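Serine acetyltransferase (Entamoeba histolytica, PDB 3Q1X) probably catalyses the transfer of an acetyl group to L-serine, giving O-acetylserine for cysteine biosynthesis. Local coordinates at residues Ile178-Gly183 with Ile198-Thr203; Thr234-Leu239 with Val248-Asn253. All coordinates share one frame; numbering follows the deposited sequence.

Contact 1. Residues Ile178-Gly183 with Ile198-Thr203. With SER (serine), chain B.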
loop_
_atom_site.group_PDB
_atom_site.type_symbol
_atom_site.label_atom_id
_atom_site.label_comp_id
_atom_site.label_asym_id
_atom_site.label_seq_id
_atom_site.Cartn_x
_atom_site.Cartn_y
_atom_site.Cartn_z
ATOM N N ILE A 178 -10.316 -4.307 -11.681
ATOM C CA ILE A 178 -8.961 -3.818 -11.488
ATOM C C ILE A 178 -8.081 -5.022 -11.121
ATOM O O ILE A 178 -8.267 -5.630 -10.076
ATOM C CB ILE A 178 -8.866 -2.741 -10.372
ATOM C CG1 ILE A 178 -9.684 -1.497 -10.733
ATOM C CG2 ILE A 178 -7.413 -2.373 -10.115
ATOM C CD1 ILE A 178 -10.092 -0.657 -9.542
ATOM N N ASP A 179 -7.136 -5.366 -11.989
ATOM C CA ASP A 179 -6.187 -6.432 -11.705
ATOM C C ASP A 179 -4.923 -5.857 -11.109
ATOM O O ASP A 179 -4.395 -4.858 -11.614
ATOM C CB ASP A 179 -5.835 -7.196 -12.984
ATOM C CG ASP A 179 -5.255 -8.572 -12.712
ATOM O OD1 ASP A 179 -5.154 -9.014 -11.535
ATOM O OD2 ASP A 179 -4.906 -9.240 -13.697
ATOM N N HIS A 180 -4.450 -6.501 -10.040
ATOM C CA HIS A 180 -3.227 -6.114 -9.299
ATOM C C HIS A 180 -3.453 -4.843 -8.484
ATOM O O HIS A 180 -3.459 -4.888 -7.246
ATOM C CB HIS A 180 -2.009 -6.052 -10.225
ATOM C CG HIS A 180 -1.627 -7.388 -10.777
ATOM N ND1 HIS A 180 -1.721 -7.702 -12.118
ATOM C CD2 HIS A 180 -1.189 -8.508 -10.158
ATOM C CE1 HIS A 180 -1.325 -8.950 -12.301
ATOM N NE2 HIS A 180 -0.999 -9.461 -11.128
ATOM N N GLY A 181 -3.630 -3.714 -9.166
ATOM C CA GLY A 181 -4.319 -2.582 -8.574
ATOM C C GLY A 181 -3.454 -1.530 -7.920
ATOM O O GLY A 181 -3.851 -0.369 -7.857
ATOM N N VAL A 182 -2.289 -1.911 -7.405
ATOM C CA VAL A 182 -1.459 -0.914 -6.734
ATOM C C VAL A 182 -1.182 0.271 -7.658
ATOM O O VAL A 182 -0.737 0.092 -8.804
ATOM C CB VAL A 182 -0.165 -1.515 -6.159
ATOM C CG1 VAL A 182 0.785 -0.418 -5.718
ATOM C CG2 VAL A 182 -0.497 -2.412 -4.974
ATOM N N GLY A 183 -1.461 1.469 -7.155
ATOM C CA GLY A 183 -1.194 2.709 -7.888
ATOM C C GLY A 183 -2.321 3.200 -8.774
ATOM O O GLY A 183 -2.182 4.256 -9.398
ATOM N N ILE A 198 -8.749 -2.622 -15.771
ATOM C CA ILE A 198 -7.688 -1.682 -15.395
ATOM C C ILE A 198 -6.568 -2.396 -14.652
ATOM O O ILE A 198 -6.823 -3.175 -13.732
ATOM C CB ILE A 198 -8.248 -0.515 -14.520
ATOM C CG1 ILE A 198 -9.236 0.339 -15.323
ATOM C CG2 ILE A 198 -7.124 0.342 -13.927
ATOM C CD1 ILE A 198 -9.871 1.484 -14.535
ATOM N N TYR A 199 -5.333 -2.101 -15.041
ATOM C CA TYR A 199 -4.152 -2.667 -14.418
ATOM C C TYR A 199 -3.458 -1.725 -13.429
ATOM O O TYR A 199 -3.836 -0.546 -13.265
ATOM C CB TYR A 199 -3.177 -3.157 -15.489
ATOM C CG TYR A 199 -3.690 -4.380 -16.181
ATOM C CD1 TYR A 199 -3.417 -5.653 -15.674
ATOM C CD2 TYR A 199 -4.503 -4.277 -17.318
ATOM C CE1 TYR A 199 -3.913 -6.794 -16.296
ATOM C CE2 TYR A 199 -5.010 -5.419 -17.950
ATOM C CZ TYR A 199 -4.704 -6.670 -17.434
ATOM O OH TYR A 199 -5.200 -7.799 -18.038
ATOM N N GLN A 200 -2.437 -2.272 -12.776
ATOM C CA GLN A 200 -1.634 -1.559 -11.794
ATOM C C GLN A 200 -1.135 -0.230 -12.358
ATOM O O GLN A 200 -0.892 -0.115 -13.566
ATOM C CB GLN A 200 -0.463 -2.438 -11.317
ATOM C CG GLN A 200 0.524 -2.909 -12.403
ATOM C CD GLN A 200 0.120 -4.210 -13.093
ATOM O OE1 GLN A 200 -1.055 -4.522 -13.217
ATOM N NE2 GLN A 200 1.113 -4.956 -13.574
ATOM N N SER A 201 -1.037 0.773 -11.489
ATOM C CA SER A 201 -0.428 2.062 -11.825
ATOM C C SER A 201 -1.152 2.895 -12.887
ATOM O O SER A 201 -0.548 3.793 -13.493
ATOM C CB SER A 201 1.035 1.841 -12.236
ATOM O OG SER A 201 1.833 1.560 -11.101
ATOM N N VAL A 202 -2.439 2.619 -13.090
ATOM C CA VAL A 202 -3.246 3.382 -14.042
ATOM C C VAL A 202 -3.875 4.579 -13.364
ATOM O O VAL A 202 -4.505 4.443 -12.313
ATOM C CB VAL A 202 -4.336 2.514 -14.691
ATOM C CG1 VAL A 202 -5.461 3.379 -15.288
ATOM C CG2 VAL A 202 -3.719 1.615 -15.739
ATOM N N THR A 203 -3.699 5.747 -13.967
ATOM C CA THR A 203 -4.414 6.945 -13.529
ATOM C C THR A 203 -5.522 7.329 -14.502
ATOM O O THR A 203 -5.287 7.474 -15.707
ATOM C CB THR A 203 -3.469 8.143 -13.299
ATOM O OG1 THR A 203 -2.550 7.827 -12.238
ATOM C CG2 THR A 203 -4.265 9.396 -12.921
HETATM N N SER B . -3.329 -11.453 -13.583
HETATM C CA SER B . -2.930 -11.537 -15.021
HETATM C C SER B . -2.306 -12.891 -15.325
HETATM O O SER B . -2.115 -13.715 -14.432
HETATM C CB SER B . -1.952 -10.412 -15.371
HETATM O OG SER B . -0.722 -10.567 -14.673
HETATM O OXT SER B . -1.982 -13.185 -16.469
HETATM O O HOH W 1 -5.527 -9.654 -16.269
#
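Asp179 and Tyr199 meet beside the bound serine. Asp179 OD2 accepts a hydrogen bond from the serine N at 2.7 Å and another from a water, which accepts from Tyr199 OH, so two donors grip one carboxylate oxygen. Tyr199 OH is also hydrogen-bonded to His208 N of the second subunit, whose Arg222 binds the serine. CG of Asp179, anti to the backbone N (chi1 -160°), carries OD1 over the rim of one face of the His180 ring; Asp179 CB lies 3.9 Å from Tyr199 CE1. The serine OG lies at the edge of that imidazole, near its plane. Next to the ring, Gln200 OE1 comes 3.4 Å from His180 ND1, the amide turned 77° against the imidazole; Gln200 NE2 bonds Thr203 of the second subunit. Behind this layer the backbones pair: Asp179 N donates to Ile198 O at 2.8 Å, and Ser201 N to Val182 O at 2.8 Å. Ile178 and Ile198 lie side by side on a parallel bridge. Through their backbones Tyr199 and Gln200 are hydrogen-bonded to Ile232 and Gly235 of the next coil. The segments are stacked corners of the left-handed beta helix, following strands 177-178 and 197-198, with strand 231-232 next.

Contact 2. Residues Thr234-Leu239 with Val248-Asn253; sequences TGAKVL and VRIGAN
Thr234 O is gripped from the corner at Ala252-Asn253: Asn253 N donates to it at 2.7 Å, in the carbonyl plane and fairly straight (161° at the hydrogen), while Ala252 CA adds a CA-H...O contact to Thr234 O at 3.1 Å. Next along the chain, Asn253 OD1 lies 3.6 Å from Gly235 CA, so close that a CB there would collide, and Gly235 has a positive phi, so both backbone and packing suit a residue without a side chain. Lys237 folds back over its own segment and NZ donates to Gly235 O at 2.6 Å, tilted 34° from the carbonyl plane; NZ also bonds Asn253 OD1 of the third subunit. Below the polar corner the contact turns apolar. Ile250 sends its CG2, anti to the backbone N, to Ala236 CB at 3.8 Å, and its CD1 reaches Val238 CG2 more loosely at 4.5 Å. Asn253 ND2 donates to Asn253 O of the second subunit, and the same bond recurs from the third subunit to this one. The buried Lys237 charge is met by a peptide carbonyl and a side-chain amide oxygen, probably polarising both acceptors, and the polar corner ties the coil to its trimer partners.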
loop_
_atom_site.group_PDB
_atom_site.type_symbol
_atom_site.label_atom_id
_atom_site.label_comp_id
_atom_site.label_asym_id
_atom_site.label_seq_id
_atom_site.Cartn_x
_atom_site.Cartn_y
_atom_site.Cartn_z
ATOM N N THR A 234 -0.873 -1.349 -17.940
ATOM C CA THR A 234 -0.019 -0.979 -16.819
ATOM C C THR A 234 0.694 0.355 -17.014
ATOM O O THR A 234 1.375 0.560 -18.021
ATOM C CB THR A 234 1.062 -2.045 -16.563
ATOM O OG1 THR A 234 0.492 -3.361 -16.666
ATOM C CG2 THR A 234 1.661 -1.841 -15.190
ATOM N N GLY A 235 0.536 1.251 -16.042
ATOM C CA GLY A 235 1.272 2.514 -16.021
ATOM C C GLY A 235 0.682 3.641 -16.848
ATOM O O GLY A 235 1.207 4.760 -16.842
ATOM N N ALA A 236 -0.409 3.359 -17.556
ATOM C CA ALA A 236 -1.042 4.367 -18.410
ATOM C C ALA A 236 -1.584 5.526 -17.578
ATOM O O ALA A 236 -2.224 5.310 -16.542
ATOM C CB ALA A 236 -2.138 3.739 -19.262
ATOM N N LYS A 237 -1.290 6.752 -18.015
ATOM C CA LYS A 237 -1.740 7.964 -17.330
ATOM C C LYS A 237 -2.704 8.726 -18.229
ATOM O O LYS A 237 -2.288 9.397 -19.178
ATOM C CB LYS A 237 -0.562 8.868 -16.919
ATOM C CG LYS A 237 0.558 8.198 -16.094
ATOM C CD LYS A 237 0.008 7.427 -14.897
ATOM C CE LYS A 237 1.124 6.846 -14.017
ATOM N NZ LYS A 237 2.096 5.976 -14.734
ATOM N N VAL A 238 -3.987 8.621 -17.913
ATOM C CA VAL A 238 -5.040 9.249 -18.708
ATOM C C VAL A 238 -5.540 10.456 -17.931
ATOM O O VAL A 238 -6.143 10.314 -16.862
ATOM C CB VAL A 238 -6.185 8.255 -19.011
ATOM C CG1 VAL A 238 -7.193 8.864 -19.982
ATOM C CG2 VAL A 238 -5.618 6.959 -19.580
ATOM N N LEU A 239 -5.260 11.649 -18.453
ATOM C CA LEU A 239 -5.428 12.860 -17.665
ATOM C C LEU A 239 -6.287 13.925 -18.328
ATOM O O LEU A 239 -6.206 14.146 -19.537
ATOM C CB LEU A 239 -4.061 13.445 -17.277
ATOM C CG LEU A 239 -3.070 12.513 -16.557
ATOM C CD1 LEU A 239 -1.731 13.175 -16.408
ATOM C CD2 LEU A 239 -3.575 12.059 -15.185
ATOM N N VAL A 248 -11.671 0.490 -26.669
ATOM C CA VAL A 248 -10.343 1.082 -26.760
ATOM C C VAL A 248 -9.350 0.243 -25.950
ATOM O O VAL A 248 -9.647 -0.177 -24.831
ATOM C CB VAL A 248 -10.348 2.558 -26.262
ATOM C CG1 VAL A 248 -8.937 3.096 -26.114
ATOM C CG2 VAL A 248 -11.153 3.446 -27.217
ATOM N N ARG A 249 -8.191 -0.020 -26.544
ATOM C CA ARG A 249 -7.085 -0.691 -25.867
ATOM C C ARG A 249 -5.966 0.325 -25.651
ATOM O O ARG A 249 -5.516 0.974 -26.600
ATOM C CB ARG A 249 -6.583 -1.874 -26.707
ATOM C CG ARG A 249 -7.588 -3.015 -26.869
ATOM C CD ARG A 249 -7.382 -3.785 -28.185
ATOM N NE ARG A 249 -8.106 -5.061 -28.206
ATOM C CZ ARG A 249 -7.557 -6.252 -28.446
ATOM N NH1 ARG A 249 -6.257 -6.365 -28.710
ATOM N NH2 ARG A 249 -8.315 -7.341 -28.428
ATOM N N ILE A 250 -5.534 0.485 -24.402
ATOM C CA ILE A 250 -4.449 1.414 -24.083
ATOM C C ILE A 250 -3.213 0.657 -23.610
ATOM O O ILE A 250 -3.285 -0.136 -22.667
ATOM C CB ILE A 250 -4.882 2.458 -23.033
ATOM C CG1 ILE A 250 -6.042 3.300 -23.578
ATOM C CG2 ILE A 250 -3.707 3.359 -22.651
ATOM C CD1 ILE A 250 -6.947 3.875 -22.507
ATOM N N GLY A 251 -2.087 0.907 -24.278
ATOM C CA GLY A 251 -0.827 0.210 -23.998
ATOM C C GLY A 251 -0.099 0.673 -22.751
ATOM O O GLY A 251 -0.447 1.700 -22.152
ATOM N N ALA A 252 0.925 -0.085 -22.363
ATOM C CA ALA A 252 1.666 0.179 -21.125
ATOM C C ALA A 252 2.369 1.544 -21.125
ATOM O O ALA A 252 2.848 2.011 -22.160
ATOM C CB ALA A 252 2.659 -0.944 -20.843
ATOM N N ASN A 253 2.402 2.179 -19.956
ATOM C CA ASN A 253 3.091 3.456 -19.746
ATOM C C ASN A 253 2.643 4.624 -20.637
ATOM O O ASN A 253 3.349 5.626 -20.745
ATOM C CB ASN A 253 4.614 3.268 -19.828
ATOM C CG ASN A 253 5.201 2.670 -18.561
ATOM O OD1 ASN A 253 4.482 2.383 -17.602
ATOM N ND2 ASN A 253 6.517 2.482 -18.551
#

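Contacts 1 and 2 are both buried and lie on the same corner of the left-handed beta helix, in four successive coils; their centres are 10 Å apart. Thr203 ties them: its N and O make probable hydrogen bonds to Ala236 O and Val238 N, and Gln200 packs on Thr234 between the middle coils. Two backbone N-H...O bonds close contact 1 and one closes contact 2; each touches both other subunits, yet the chemistry parts. Contact 1 turns a carboxylate, an imidazole and a phenol toward the serine pocket shared with the second subunit. Contact 2 holds no substrate group; it combines aliphatic packing in the interior of the helix with a lysine-asparagine network that runs between subunits.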